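Side-chain contacts in SmhB (Serratia marcescens, PDB 6ZZ5), which is the B component, in its soluble form, of the tripartite alpha-pore-forming toxin Smh and probably helps to build a membrane pore with its partner proteins: residues A[58-63]-A[128-133]; A[20-25]-A[62-67]; A[150-155]-A[249-254]. All coordinates share one frame; numbering follows the deposited sequence.

Interaction 1: A[58-63]-A[128-133]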
ATOM      1  N   ARG A  58     -14.909  -4.692   5.020  1.00 15.89           N
ATOM      2  CA  ARG A  58     -14.934  -3.312   5.553  1.00 17.93           C
ATOM      3  C   ARG A  58     -14.177  -3.238   6.872  1.00 18.47           C
ATOM      4  O   ARG A  58     -13.400  -2.315   7.010  1.00 18.11           O
ATOM      5  CB  ARG A  58     -16.385  -2.863   5.769  1.00 20.09           C
ATOM      6  CG  ARG A  58     -17.167  -2.708   4.463  1.00 21.02           C
ATOM      7  CD  ARG A  58     -18.668  -2.342   4.682  1.00 28.31           C
ATOM      8  NE  ARG A  58     -18.689  -1.419   5.817  1.00 36.26           N
ATOM      9  CZ  ARG A  58     -18.361  -0.148   5.756  1.00 31.58           C
ATOM     10  NH1 ARG A  58     -18.109   0.432   4.598  1.00 30.11           N
ATOM     11  NH2 ARG A  58     -18.331   0.555   6.861  1.00 38.14           N
ATOM     12  N   GLN A  59     -14.413  -4.155   7.805  1.00 18.02           N
ATOM     13  CA  GLN A  59     -13.636  -4.211   9.075  1.00 21.26           C
ATOM     14  C   GLN A  59     -12.127  -4.393   8.796  1.00 18.05           C
ATOM     15  O   GLN A  59     -11.306  -3.730   9.454  1.00 17.22           O
ATOM     16  CB  GLN A  59     -14.228  -5.269  10.002  1.00 24.12           C
ATOM     17  CG  GLN A  59     -13.316  -5.713  11.159  1.00 38.14           C
ATOM     18  CD  GLN A  59     -12.675  -4.603  11.961  1.00 61.24           C
ATOM     19  OE1 GLN A  59     -13.192  -3.485  12.062  1.00100.07           O
ATOM     20  NE2 GLN A  59     -11.517  -4.906  12.537  1.00 48.46           N
ATOM     21  N   HIS A  60     -11.729  -5.285   7.896  1.00 15.55           N
ATOM     22  CA  HIS A  60     -10.301  -5.513   7.598  1.00 17.69           C
ATOM     23  C   HIS A  60      -9.686  -4.209   7.050  1.00 16.15           C
ATOM     24  O   HIS A  60      -8.593  -3.866   7.452  1.00 17.74           O
ATOM     25  CB  HIS A  60     -10.104  -6.671   6.577  1.00 16.92           C
ATOM     26  CG  HIS A  60     -10.451  -8.013   7.097  1.00 17.44           C
ATOM     27  ND1 HIS A  60     -10.129  -8.416   8.392  1.00 22.34           N
ATOM     28  CD2 HIS A  60     -11.150  -9.017   6.533  1.00 21.48           C
ATOM     29  CE1 HIS A  60     -10.579  -9.631   8.586  1.00 24.43           C
ATOM     30  NE2 HIS A  60     -11.251 -10.026   7.456  1.00 20.51           N
ATOM     31  N   ALA A  61     -10.370  -3.531   6.118  1.00 15.88           N
ATOM     32  CA  ALA A  61      -9.990  -2.242   5.508  1.00 17.28           C
ATOM     33  C   ALA A  61      -9.845  -1.188   6.614  1.00 16.92           C
ATOM     34  O   ALA A  61      -8.826  -0.448   6.582  1.00 16.51           O
ATOM     35  CB  ALA A  61     -11.034  -1.807   4.515  1.00 16.01           C
ATOM     36  N   GLU A  62     -10.825  -1.112   7.520  1.00 17.72           N
ATOM     37  CA  GLU A  62     -10.806  -0.151   8.663  1.00 19.15           C
ATOM     38  C   GLU A  62      -9.598  -0.472   9.550  1.00 20.03           C
ATOM     39  O   GLU A  62      -8.928   0.460  10.055  1.00 20.26           O
ATOM     40  CB  GLU A  62     -12.099  -0.250   9.473  1.00 23.34           C
ATOM     41  CG  GLU A  62     -12.164   0.688  10.663  1.00 37.08           C
ATOM     42  CD  GLU A  62     -12.434   2.132  10.286  1.00 54.14           C
ATOM     43  OE1 GLU A  62     -12.311   2.462   9.068  1.00 56.18           O
ATOM     44  OE2 GLU A  62     -12.743   2.950  11.216  1.00 57.84           O
ATOM     45  N   HIS A  63      -9.329  -1.744   9.787  1.00 18.63           N
ATOM     46  CA  HIS A  63      -8.175  -2.141  10.644  1.00 17.93           C
ATOM     47  C   HIS A  63      -6.869  -1.633   9.990  1.00 20.21           C
ATOM     48  O   HIS A  63      -6.018  -1.031  10.663  1.00 16.89           O
ATOM     49  CB  HIS A  63      -8.208  -3.634  10.884  1.00 18.85           C
ATOM     50  CG  HIS A  63      -7.031  -4.120  11.656  1.00 22.87           C
ATOM     51  ND1 HIS A  63      -6.648  -3.534  12.882  1.00 23.46           N
ATOM     52  CD2 HIS A  63      -6.149  -5.104  11.387  1.00 24.50           C
ATOM     53  CE1 HIS A  63      -5.589  -4.176  13.333  1.00 26.83           C
ATOM     54  NE2 HIS A  63      -5.266  -5.137  12.417  1.00 22.64           N
ATOM     55  N   GLY A 128       1.044  -8.937   8.670  1.00 14.76           N
ATOM     56  CA  GLY A 128       1.081 -10.396   8.485  1.00 17.32           C
ATOM     57  C   GLY A 128      -0.200 -11.055   8.981  1.00 19.08           C
ATOM     58  O   GLY A 128      -0.783 -11.897   8.257  1.00 18.49           O
ATOM     59  N   SER A 129      -0.694 -10.658  10.143  1.00 17.22           N
ATOM     60  CA  SER A 129      -1.932 -11.240  10.744  0.50 17.29           C
ATOM     61  C   SER A 129      -3.128 -10.833   9.877  1.00 17.75           C
ATOM     62  O   SER A 129      -4.008 -11.661   9.628  1.00 20.25           O
ATOM     63  CB  SER A 129      -2.149 -10.781  12.158  0.50 17.41           C
ATOM     64  OG  SER A 129      -1.179 -11.349  12.992  0.50 17.18           O
ATOM     65  N   LEU A 130      -3.126  -9.601   9.396  1.00 17.02           N
ATOM     66  CA  LEU A 130      -4.239  -9.070   8.582  1.00 19.53           C
ATOM     67  C   LEU A 130      -4.246  -9.808   7.236  1.00 20.25           C
ATOM     68  O   LEU A 130      -5.316 -10.231   6.806  1.00 19.15           O
ATOM     69  CB  LEU A 130      -4.107  -7.565   8.397  1.00 20.66           C
ATOM     70  CG  LEU A 130      -5.117  -6.977   7.401  1.00 19.14           C
ATOM     71  CD1 LEU A 130      -6.561  -7.220   7.877  1.00 24.29           C
ATOM     72  CD2 LEU A 130      -4.833  -5.518   7.123  1.00 27.98           C
ATOM     73  N   ASN A 131      -3.074  -9.990   6.624  1.00 17.07           N
ATOM     74  CA  ASN A 131      -2.906 -10.776   5.376  1.00 18.00           C
ATOM     75  C   ASN A 131      -3.477 -12.163   5.597  1.00 17.91           C
ATOM     76  O   ASN A 131      -4.207 -12.650   4.726  1.00 19.92           O
ATOM     77  CB  ASN A 131      -1.457 -10.775   4.910  1.00 20.70           C
ATOM     78  CG  ASN A 131      -1.278 -11.400   3.558  1.00 26.97           C
ATOM     79  OD1 ASN A 131      -2.058 -11.138   2.640  1.00 19.73           O
ATOM     80  ND2 ASN A 131      -0.201 -12.158   3.428  1.00 20.23           N
ATOM     81  N   ASP A 132      -3.130 -12.810   6.703  1.00 19.54           N
ATOM     82  CA  ASP A 132      -3.580 -14.201   6.983  1.00 21.73           C
ATOM     83  C   ASP A 132      -5.107 -14.230   7.055  1.00 20.65           C
ATOM     84  O   ASP A 132      -5.730 -15.100   6.394  1.00 17.91           O
ATOM     85  CB  ASP A 132      -2.937 -14.774   8.254  1.00 20.69           C
ATOM     86  CG  ASP A 132      -1.437 -14.976   8.085  1.00 26.95           C
ATOM     87  OD1 ASP A 132      -1.000 -15.001   6.933  1.00 26.54           O
ATOM     88  OD2 ASP A 132      -0.718 -15.079   9.128  1.00 32.97           O
ATOM     89  N   LYS A 133      -5.728 -13.308   7.789  1.00 17.46           N
ATOM     90  CA  LYS A 133      -7.203 -13.295   7.924  1.00 19.12           C
ATOM     91  C   LYS A 133      -7.837 -13.045   6.536  1.00 19.11           C
ATOM     92  O   LYS A 133      -8.851 -13.676   6.238  1.00 18.96           O
ATOM     93  CB  LYS A 133      -7.651 -12.201   8.878  1.00 26.50           C
ATOM     94  CG  LYS A 133      -7.218 -12.428  10.306  1.00 41.84           C
ATOM     95  CD  LYS A 133      -7.651 -11.285  11.209  1.00 60.41           C
ATOM     96  CE  LYS A 133      -6.918 -11.294  12.532  1.00 61.96           C
ATOM     97  NZ  LYS A 133      -7.839 -10.924  13.627  1.00 61.61           N
TER
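One methyl group of L130 reaches across to two histidines of the facing helix. Its CD1 lies 3.8 Å from ND1 of H60 and equally near the CB of that residue, meeting the imidazole obliquely; on H63 it comes up at the ring edge, near the ring plane, 4.1 Å from CD2. The other methyl, CD2, approaches the backbone carbonyl O of H60. One turn further along, K133 lays its aliphatic base against the first ring, CB 3.9 Å from CE1 of H60, before its chain leads away from the partner helix. This is helix-bundle packing between helices 44-92 and 99-151, the long, nearly antiparallel helices of this family of enterotoxin-like alpha-helical toxins; the local axes run at 168° and 11.0 Å apart. One turn apart, the two histidines bring their rings to the same methyl by different routes: H63 has CG anti to the backbone N (chi1 176°), whereas CG of H60 is anti to the carbonyl carbon. Their polar ends are held from outside the immediate contact, NE2 of H60 by D137 and ND1 of H63 by D67. Y264 of helix 252-300 also touches H60, while I68 packs on L130.

Interaction 2: A[20-25]-A[62-67]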
ATOM      1  N   LEU A  20       0.266   3.957   0.384  1.00 15.52           N
ATOM      2  CA  LEU A  20      -0.740   4.824  -0.289  1.00 16.09           C
ATOM      3  C   LEU A  20      -1.651   4.025  -1.206  1.00 15.40           C
ATOM      4  O   LEU A  20      -2.866   4.295  -1.268  1.00 14.92           O
ATOM      5  CB  LEU A  20      -0.016   5.898  -1.079  1.00 17.10           C
ATOM      6  CG  LEU A  20       0.690   6.948  -0.211  1.00 19.05           C
ATOM      7  CD1 LEU A  20       1.290   7.990  -1.080  1.00 23.20           C
ATOM      8  CD2 LEU A  20      -0.257   7.589   0.783  1.00 23.81           C
ATOM      9  N   HIS A  21      -1.111   3.014  -1.836  1.00 13.77           N
ATOM     10  CA  HIS A  21      -1.895   2.142  -2.749  1.00 16.60           C
ATOM     11  C   HIS A  21      -2.897   1.328  -1.920  1.00 16.38           C
ATOM     12  O   HIS A  21      -4.117   1.338  -2.212  1.00 14.78           O
ATOM     13  CB  HIS A  21      -0.900   1.268  -3.536  1.00 16.31           C
ATOM     14  CG  HIS A  21      -1.504   0.428  -4.607  1.00 17.23           C
ATOM     15  ND1 HIS A  21      -0.725  -0.354  -5.483  1.00 19.86           N
ATOM     16  CD2 HIS A  21      -2.799   0.291  -4.989  1.00 18.57           C
ATOM     17  CE1 HIS A  21      -1.554  -0.978  -6.312  1.00 18.77           C
ATOM     18  NE2 HIS A  21      -2.835  -0.600  -6.018  1.00 18.06           N
ATOM     19  N   ILE A  22      -2.430   0.596  -0.893  1.00 16.21           N
ATOM     20  CA  ILE A  22      -3.357  -0.184  -0.030  1.00 15.39           C
ATOM     21  C   ILE A  22      -4.336   0.762   0.686  1.00 14.49           C
ATOM     22  O   ILE A  22      -5.528   0.418   0.779  1.00 14.70           O
ATOM     23  CB  ILE A  22      -2.628  -1.176   0.915  1.00 17.59           C
ATOM     24  CG1 ILE A  22      -3.656  -1.991   1.714  1.00 17.56           C
ATOM     25  CG2 ILE A  22      -1.618  -0.515   1.847  1.00 14.65           C
ATOM     26  CD1 ILE A  22      -3.061  -3.189   2.441  1.00 19.24           C
ATOM     27  N   GLN A  23      -3.925   1.968   1.090  1.00 16.05           N
ATOM     28  CA  GLN A  23      -4.877   2.906   1.740  1.00 14.77           C
ATOM     29  C   GLN A  23      -6.058   3.224   0.779  1.00 17.61           C
ATOM     30  O   GLN A  23      -7.253   3.102   1.173  1.00 16.83           O
ATOM     31  CB  GLN A  23      -4.178   4.218   2.101  1.00 16.76           C
ATOM     32  CG  GLN A  23      -5.127   5.251   2.625  1.00 19.11           C
ATOM     33  CD  GLN A  23      -4.370   6.488   3.045  1.00 22.30           C
ATOM     34  OE1 GLN A  23      -3.760   7.132   2.229  1.00 22.68           O
ATOM     35  NE2 GLN A  23      -4.463   6.846   4.298  1.00 32.92           N
ATOM     36  N   THR A  24      -5.755   3.567  -0.460  1.00 16.91           N
ATOM     37  CA  THR A  24      -6.806   3.858  -1.474  1.00 16.49           C
ATOM     38  C   THR A  24      -7.673   2.616  -1.698  1.00 18.10           C
ATOM     39  O   THR A  24      -8.896   2.750  -1.785  1.00 18.59           O
ATOM     40  CB  THR A  24      -6.187   4.314  -2.793  1.00 19.17           C
ATOM     41  OG1 THR A  24      -5.374   5.447  -2.479  1.00 22.62           O
ATOM     42  CG2 THR A  24      -7.226   4.717  -3.810  1.00 21.31           C
ATOM     43  N   TYR A  25      -7.045   1.452  -1.840  1.00 15.54           N
ATOM     44  CA  TYR A  25      -7.784   0.190  -1.999  1.00 15.16           C
ATOM     45  C   TYR A  25      -8.774   0.013  -0.860  1.00 14.37           C
ATOM     46  O   TYR A  25      -9.951  -0.351  -1.117  1.00 16.06           O
ATOM     47  CB  TYR A  25      -6.835  -0.999  -2.165  1.00 14.18           C
ATOM     48  CG  TYR A  25      -7.458  -2.141  -2.927  1.00 14.42           C
ATOM     49  CD1 TYR A  25      -8.429  -2.932  -2.344  1.00 15.39           C
ATOM     50  CD2 TYR A  25      -7.058  -2.439  -4.220  1.00 20.14           C
ATOM     51  CE1 TYR A  25      -9.059  -3.945  -3.055  1.00 18.23           C
ATOM     52  CE2 TYR A  25      -7.667  -3.453  -4.952  1.00 19.16           C
ATOM     53  CZ  TYR A  25      -8.652  -4.213  -4.356  1.00 19.20           C
ATOM     54  OH  TYR A  25      -9.196  -5.190  -5.116  1.00 24.19           O
ATOM     55  N   GLU A  62     -10.825  -1.112   7.520  1.00 17.72           N
ATOM     56  CA  GLU A  62     -10.806  -0.151   8.663  1.00 19.15           C
ATOM     57  C   GLU A  62      -9.598  -0.472   9.550  1.00 20.03           C
ATOM     58  O   GLU A  62      -8.928   0.460  10.055  1.00 20.26           O
ATOM     59  CB  GLU A  62     -12.099  -0.250   9.473  1.00 23.34           C
ATOM     60  CG  GLU A  62     -12.164   0.688  10.663  1.00 37.08           C
ATOM     61  CD  GLU A  62     -12.434   2.132  10.286  1.00 54.14           C
ATOM     62  OE1 GLU A  62     -12.311   2.462   9.068  1.00 56.18           O
ATOM     63  OE2 GLU A  62     -12.743   2.950  11.216  1.00 57.84           O
ATOM     64  N   HIS A  63      -9.329  -1.744   9.787  1.00 18.63           N
ATOM     65  CA  HIS A  63      -8.175  -2.141  10.644  1.00 17.93           C
ATOM     66  C   HIS A  63      -6.869  -1.633   9.990  1.00 20.21           C
ATOM     67  O   HIS A  63      -6.018  -1.031  10.663  1.00 16.89           O
ATOM     68  CB  HIS A  63      -8.208  -3.634  10.884  1.00 18.85           C
ATOM     69  CG  HIS A  63      -7.031  -4.120  11.656  1.00 22.87           C
ATOM     70  ND1 HIS A  63      -6.648  -3.534  12.882  1.00 23.46           N
ATOM     71  CD2 HIS A  63      -6.149  -5.104  11.387  1.00 24.50           C
ATOM     72  CE1 HIS A  63      -5.589  -4.176  13.333  1.00 26.83           C
ATOM     73  NE2 HIS A  63      -5.266  -5.137  12.417  1.00 22.64           N
ATOM     74  N   TYR A  64      -6.718  -1.833   8.688  1.00 17.75           N
ATOM     75  CA  TYR A  64      -5.551  -1.291   7.965  1.00 17.60           C
ATOM     76  C   TYR A  64      -5.489   0.222   8.195  1.00 19.55           C
ATOM     77  O   TYR A  64      -4.429   0.770   8.630  1.00 16.48           O
ATOM     78  CB  TYR A  64      -5.543  -1.614   6.463  1.00 16.19           C
ATOM     79  CG  TYR A  64      -4.308  -0.977   5.902  1.00 16.59           C
ATOM     80  CD1 TYR A  64      -3.076  -1.598   6.024  1.00 19.16           C
ATOM     81  CD2 TYR A  64      -4.358   0.277   5.338  1.00 14.85           C
ATOM     82  CE1 TYR A  64      -1.920  -0.949   5.617  1.00 17.93           C
ATOM     83  CE2 TYR A  64      -3.225   0.903   4.869  1.00 14.61           C
ATOM     84  CZ  TYR A  64      -1.995   0.305   5.065  1.00 18.32           C
ATOM     85  OH  TYR A  64      -0.832   0.927   4.677  1.00 21.74           O
ATOM     86  N   LEU A  65      -6.593   0.914   7.886  1.00 17.14           N
ATOM     87  CA  LEU A  65      -6.595   2.394   7.802  1.00 16.12           C
ATOM     88  C   LEU A  65      -6.304   2.963   9.195  1.00 19.48           C
ATOM     89  O   LEU A  65      -5.538   3.932   9.273  1.00 16.26           O
ATOM     90  CB  LEU A  65      -7.930   2.910   7.276  1.00 18.12           C
ATOM     91  CG  LEU A  65      -8.196   2.656   5.785  1.00 21.67           C
ATOM     92  CD1 LEU A  65      -9.635   3.051   5.408  1.00 20.51           C
ATOM     93  CD2 LEU A  65      -7.240   3.472   4.921  1.00 19.94           C
ATOM     94  N   LYS A  66      -6.930   2.420  10.233  1.00 17.39           N
ATOM     95  CA  LYS A  66      -6.964   3.038  11.567  1.00 20.34           C
ATOM     96  C   LYS A  66      -5.743   2.565  12.346  1.00 20.93           C
ATOM     97  O   LYS A  66      -5.196   3.327  13.173  1.00 19.04           O
ATOM     98  CB  LYS A  66      -8.292   2.760  12.299  1.00 22.48           C
ATOM     99  CG  LYS A  66      -9.519   3.498  11.763  1.00 41.26           C
ATOM    100  CD  LYS A  66      -9.384   5.041  11.612  1.00 71.12           C
ATOM    101  CE  LYS A  66     -10.484   5.742  10.817  1.00 61.71           C
ATOM    102  NZ  LYS A  66     -10.043   6.169   9.457  1.00 59.51           N
ATOM    103  N   ASP A  67      -5.286   1.343  12.131  1.00 18.26           N
ATOM    104  CA  ASP A  67      -4.333   0.761  13.112  1.00 22.29           C
ATOM    105  C   ASP A  67      -2.999   0.562  12.420  1.00 20.69           C
ATOM    106  O   ASP A  67      -2.013   0.426  13.110  1.00 22.22           O
ATOM    107  CB  ASP A  67      -4.871  -0.542  13.723  1.00 20.38           C
ATOM    108  CG  ASP A  67      -6.207  -0.413  14.404  1.00 32.52           C
ATOM    109  OD1 ASP A  67      -6.400   0.578  15.139  1.00 27.95           O
ATOM    110  OD2 ASP A  67      -7.041  -1.291  14.199  1.00 25.45           O
TER
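I22 lies over one face of the Y64 ring, and this CH-pi contact is the centre of the packing between segments 20-25 and 62-67. Its CG1 stands 4.1 Å from the ring centroid and only 2° off the normal, almost exactly above the centre. The two branches of the isoleucine divide the ring between them: CD1 carries on toward the CD1 side of the tyrosine, while CG2 sits at the phenol end, 3.3 Å from CZ of Y64, a snug fit. Both side chains extend toward each other with the same first torsion: CG1 of I22 (chi1 -177°) and CG of Y64 are each anti to their backbone N, which carries the ring out from its helix to the isoleucine. The phenol oxygen is hydrogen-bonded to OE1 of Q69, five residues on along helix 44-92 and past a wider pi-type turn at 64-67, a bond that helps to fix where the end of the ring lies.

Beside this CH-pi contact, Q23 and L65 meet almost perpendicularly. CG of the glutamine is 3.6 Å from CD2 of L65, so the contact is made by the aliphatic part of Q23 and not by its amide. The backbone N of Q23 also approaches CE2 of Y64 obliquely.

The axes of segments 20-25 and 62-67 cross at -128°, 9.7 Å apart at closest approach, and the CA atoms of Q23 and L65 form the nearest backbone pair. A19 and C26 of helix 4-30 also pack against Y64, while I127 of helix 99-151 touches the same tyrosine. Q270 of helix 252-300 meets I22. I216 and M218 of strand 216-221 pack on L20, H21 and T24, so helix 4-30 is flanked by helix 44-92 and the strand.

Interaction 3: A[150-155]-A[249-254]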
ATOM      1  N   ASN A 150     -24.724 -21.690  -8.866  1.00 29.16           N
ATOM      2  CA  ASN A 150     -25.529 -22.963  -8.860  1.00 31.95           C
ATOM      3  C   ASN A 150     -27.022 -22.685  -8.670  1.00 36.44           C
ATOM      4  O   ASN A 150     -27.856 -23.230  -9.436  1.00 35.64           O
ATOM      5  CB  ASN A 150     -25.037 -23.969  -7.824  1.00 34.30           C
ATOM      6  CG  ASN A 150     -23.664 -24.491  -8.185  1.00 40.96           C
ATOM      7  OD1 ASN A 150     -23.303 -24.488  -9.360  1.00 42.86           O
ATOM      8  ND2 ASN A 150     -22.892 -24.901  -7.189  1.00 37.94           N
ATOM      9  N   VAL A 151     -27.383 -21.827  -7.722  1.00 31.98           N
ATOM     10  CA  VAL A 151     -28.818 -21.519  -7.461  1.00 33.82           C
ATOM     11  C   VAL A 151     -29.451 -21.028  -8.756  1.00 33.49           C
ATOM     12  O   VAL A 151     -30.562 -21.440  -9.016  1.00 35.92           O
ATOM     13  CB  VAL A 151     -29.024 -20.501  -6.323  1.00 32.48           C
ATOM     14  CG1 VAL A 151     -30.452 -19.980  -6.276  1.00 38.41           C
ATOM     15  CG2 VAL A 151     -28.628 -21.083  -4.969  1.00 36.53           C
ATOM     16  N   VAL A 152     -28.807 -20.168  -9.534  1.00 32.65           N
ATOM     17  CA  VAL A 152     -29.442 -19.623 -10.775  1.00 37.52           C
ATOM     18  C   VAL A 152     -29.133 -20.508 -11.999  1.00 31.39           C
ATOM     19  O   VAL A 152     -29.374 -20.015 -13.090  1.00 32.35           O
ATOM     20  CB  VAL A 152     -29.036 -18.157 -11.046  1.00 36.03           C
ATOM     21  CG1 VAL A 152     -29.522 -17.212  -9.951  1.00 40.45           C
ATOM     22  CG2 VAL A 152     -27.536 -18.010 -11.281  1.00 36.53           C
ATOM     23  N   ASN A 153     -28.583 -21.719 -11.835  1.00 35.77           N
ATOM     24  CA  ASN A 153     -28.300 -22.645 -12.969  0.50 37.29           C
ATOM     25  C   ASN A 153     -27.339 -21.955 -13.948  1.00 40.08           C
ATOM     26  O   ASN A 153     -27.547 -22.093 -15.175  1.00 35.61           O
ATOM     27  CB  ASN A 153     -29.614 -23.072 -13.645  0.50 37.52           C
ATOM     28  CG  ASN A 153     -29.546 -24.302 -14.527  0.50 35.22           C
ATOM     29  OD1 ASN A 153     -28.549 -25.000 -14.585  0.50 34.75           O
ATOM     30  ND2 ASN A 153     -30.626 -24.584 -15.229  0.50 39.22           N
ATOM     31  N   GLY A 154     -26.338 -21.236 -13.446  1.00 33.96           N
ATOM     32  CA  GLY A 154     -25.378 -20.532 -14.323  1.00 33.73           C
ATOM     33  C   GLY A 154     -24.343 -21.542 -14.837  1.00 37.19           C
ATOM     34  O   GLY A 154     -24.275 -22.691 -14.357  1.00 37.82           O
ATOM     35  N   ASN A 155     -23.531 -21.101 -15.776  1.00 36.81           N
ATOM     36  CA  ASN A 155     -22.406 -21.895 -16.316  1.00 40.09           C
ATOM     37  C   ASN A 155     -21.127 -21.581 -15.513  1.00 37.42           C
ATOM     38  O   ASN A 155     -20.684 -20.408 -15.526  1.00 32.69           O
ATOM     39  CB  ASN A 155     -22.314 -21.618 -17.812  1.00 47.81           C
ATOM     40  CG  ASN A 155     -21.222 -22.451 -18.424  1.00 49.67           C
ATOM     41  OD1 ASN A 155     -20.079 -22.377 -18.008  1.00 40.90           O
ATOM     42  ND2 ASN A 155     -21.591 -23.323 -19.333  1.00 60.88           N
ATOM     43  N   GLN A 249     -23.288 -11.864 -20.649  1.00 63.49           N
ATOM     44  CA  GLN A 249     -24.222 -13.024 -20.793  1.00 67.57           C
ATOM     45  C   GLN A 249     -24.413 -13.703 -19.428  1.00 75.14           C
ATOM     46  O   GLN A 249     -25.405 -14.442 -19.309  1.00 55.29           O
ATOM     47  CB  GLN A 249     -23.810 -14.036 -21.879  1.00 62.25           C
ATOM     48  CG  GLN A 249     -22.688 -14.998 -21.495  1.00 56.38           C
ATOM     49  CD  GLN A 249     -21.315 -14.434 -21.785  1.00 68.14           C
ATOM     50  OE1 GLN A 249     -21.089 -13.226 -21.769  1.00 66.11           O
ATOM     51  NE2 GLN A 249     -20.378 -15.316 -22.060  1.00 48.83           N
ATOM     52  N   LEU A 250     -23.538 -13.461 -18.440  1.00 54.02           N
ATOM     53  CA  LEU A 250     -23.610 -14.082 -17.086  1.00 44.57           C
ATOM     54  C   LEU A 250     -24.791 -13.487 -16.287  1.00 36.28           C
ATOM     55  O   LEU A 250     -25.165 -12.325 -16.516  1.00 33.53           O
ATOM     56  CB  LEU A 250     -22.267 -13.817 -16.388  1.00 46.40           C
ATOM     57  CG  LEU A 250     -21.744 -14.863 -15.405  1.00 50.83           C
ATOM     58  CD1 LEU A 250     -21.611 -16.248 -16.025  1.00 58.61           C
ATOM     59  CD2 LEU A 250     -20.395 -14.414 -14.862  1.00 60.05           C
ATOM     60  N   ASN A 251     -25.331 -14.240 -15.331  1.00 29.78           N
ATOM     61  CA  ASN A 251     -26.420 -13.773 -14.443  1.00 30.40           C
ATOM     62  C   ASN A 251     -25.935 -12.490 -13.730  1.00 37.63           C
ATOM     63  O   ASN A 251     -24.808 -12.454 -13.220  1.00 25.55           O
ATOM     64  CB  ASN A 251     -26.874 -14.870 -13.483  1.00 28.95           C
ATOM     65  CG  ASN A 251     -27.851 -14.355 -12.438  1.00 37.23           C
ATOM     66  OD1 ASN A 251     -27.423 -13.735 -11.453  1.00 34.81           O
ATOM     67  ND2 ASN A 251     -29.160 -14.580 -12.643  1.00 30.69           N
ATOM     68  N   SER A 252     -26.779 -11.453 -13.691  1.00 31.60           N
ATOM     69  CA  SER A 252     -26.439 -10.122 -13.155  1.00 28.14           C
ATOM     70  C   SER A 252     -25.994 -10.200 -11.685  1.00 26.95           C
ATOM     71  O   SER A 252     -25.068  -9.463 -11.291  1.00 27.07           O
ATOM     72  CB  SER A 252     -27.609  -9.226 -13.320  1.00 32.37           C
ATOM     73  OG  SER A 252     -27.592  -8.690 -14.624  1.00 37.81           O
ATOM     74  N   GLU A 253     -26.663 -11.018 -10.875  1.00 26.60           N
ATOM     75  CA  GLU A 253     -26.388 -11.081  -9.420  1.00 29.23           C
ATOM     76  C   GLU A 253     -25.067 -11.838  -9.233  1.00 28.84           C
ATOM     77  O   GLU A 253     -24.294 -11.502  -8.343  1.00 25.07           O
ATOM     78  CB  GLU A 253     -27.571 -11.733  -8.700  1.00 36.36           C
ATOM     79  CG  GLU A 253     -28.791 -10.843  -8.636  1.00 44.01           C
ATOM     80  CD  GLU A 253     -29.475 -10.559  -9.956  1.00 61.60           C
ATOM     81  OE1 GLU A 253     -29.854 -11.557 -10.645  1.00 54.75           O
ATOM     82  OE2 GLU A 253     -29.607  -9.342 -10.298  1.00 51.27           O
ATOM     83  N   VAL A 254     -24.812 -12.841 -10.066  1.00 24.66           N
ATOM     84  CA  VAL A 254     -23.535 -13.571 -10.044  1.00 24.13           C
ATOM     85  C   VAL A 254     -22.421 -12.571 -10.349  1.00 22.67           C
ATOM     86  O   VAL A 254     -21.381 -12.692  -9.728  1.00 23.18           O
ATOM     87  CB  VAL A 254     -23.528 -14.747 -11.022  1.00 25.74           C
ATOM     88  CG1 VAL A 254     -22.119 -15.306 -11.166  1.00 27.24           C
ATOM     89  CG2 VAL A 254     -24.503 -15.823 -10.572  1.00 29.18           C
TER
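A helix C-terminus closed by a Schellman motif meets a helix N-terminus capped by asparagine where segments 150-155 and 249-254 pack together. In the first, N153 takes positive phi as the C-prime residue: its N bonds to O of N150, and N of G154 reaches back to O of N149, ending helix 99-151. In the second, N251 is the N-cap of helix 252-300. Its OD1 receives the backbone N of V254 at 3.1 Å, on a lone pair lying in the plane of the amide, with a fairly straight N-H angle of 158°; a second, weak bond comes from N of E253.

V152, the first residue to leave helical backbone angles, makes most of the contact between the two ends. Its side chain lies nearly perpendicular to that of N251. CG1 lies 3.8 Å from ND2 of N251, while CG2 reaches CG of the same amide and also packs 3.8 Å from CG2 of V254. The two valine side chains pass alongside one another, pointing opposite ways. In N251 chi1 (172°) sets CG anti to the backbone N, and the turn about chi2 (-79°) points OD1 at the backbone N-H groups of the helix start and leaves CG and ND2 toward V152. A looser approach comes from L250, whose CD1 lies 4.3 Å from the backbone O of N155.

N155 itself caps the next helix, its OD1 accepting from N of V158. Helix 156-184 then backs the contact through V158 and L162 against L250 and L159 against V254. L148 and N149 of helix 99-151 also touch V254, and L43, in the loop before helix 44-92, packs on V152.

In the fold
Interactions 1 and 2 are neighbours in the middle of the helical bundle, their centres 9 Å apart. They share E62 and H63 on helix 44-92, and they touch directly where CD2 of L130 lies 4.0 Å from CB of Y64. This helix is therefore packed by helix 99-151 in one contact and by helix 4-30 in the other. Interaction 3 is remote, its centre about 30 Å and 33 Å from those of interactions 1 and 2, the nearest atoms about 17 Å and 15 Å away. It lies where helix 99-151, which interaction 1 also uses, ends beside the start of helix 252-300. Mid-bundle side-chain packing thus contrasts with capped helix ends packed together at one end of the bundle.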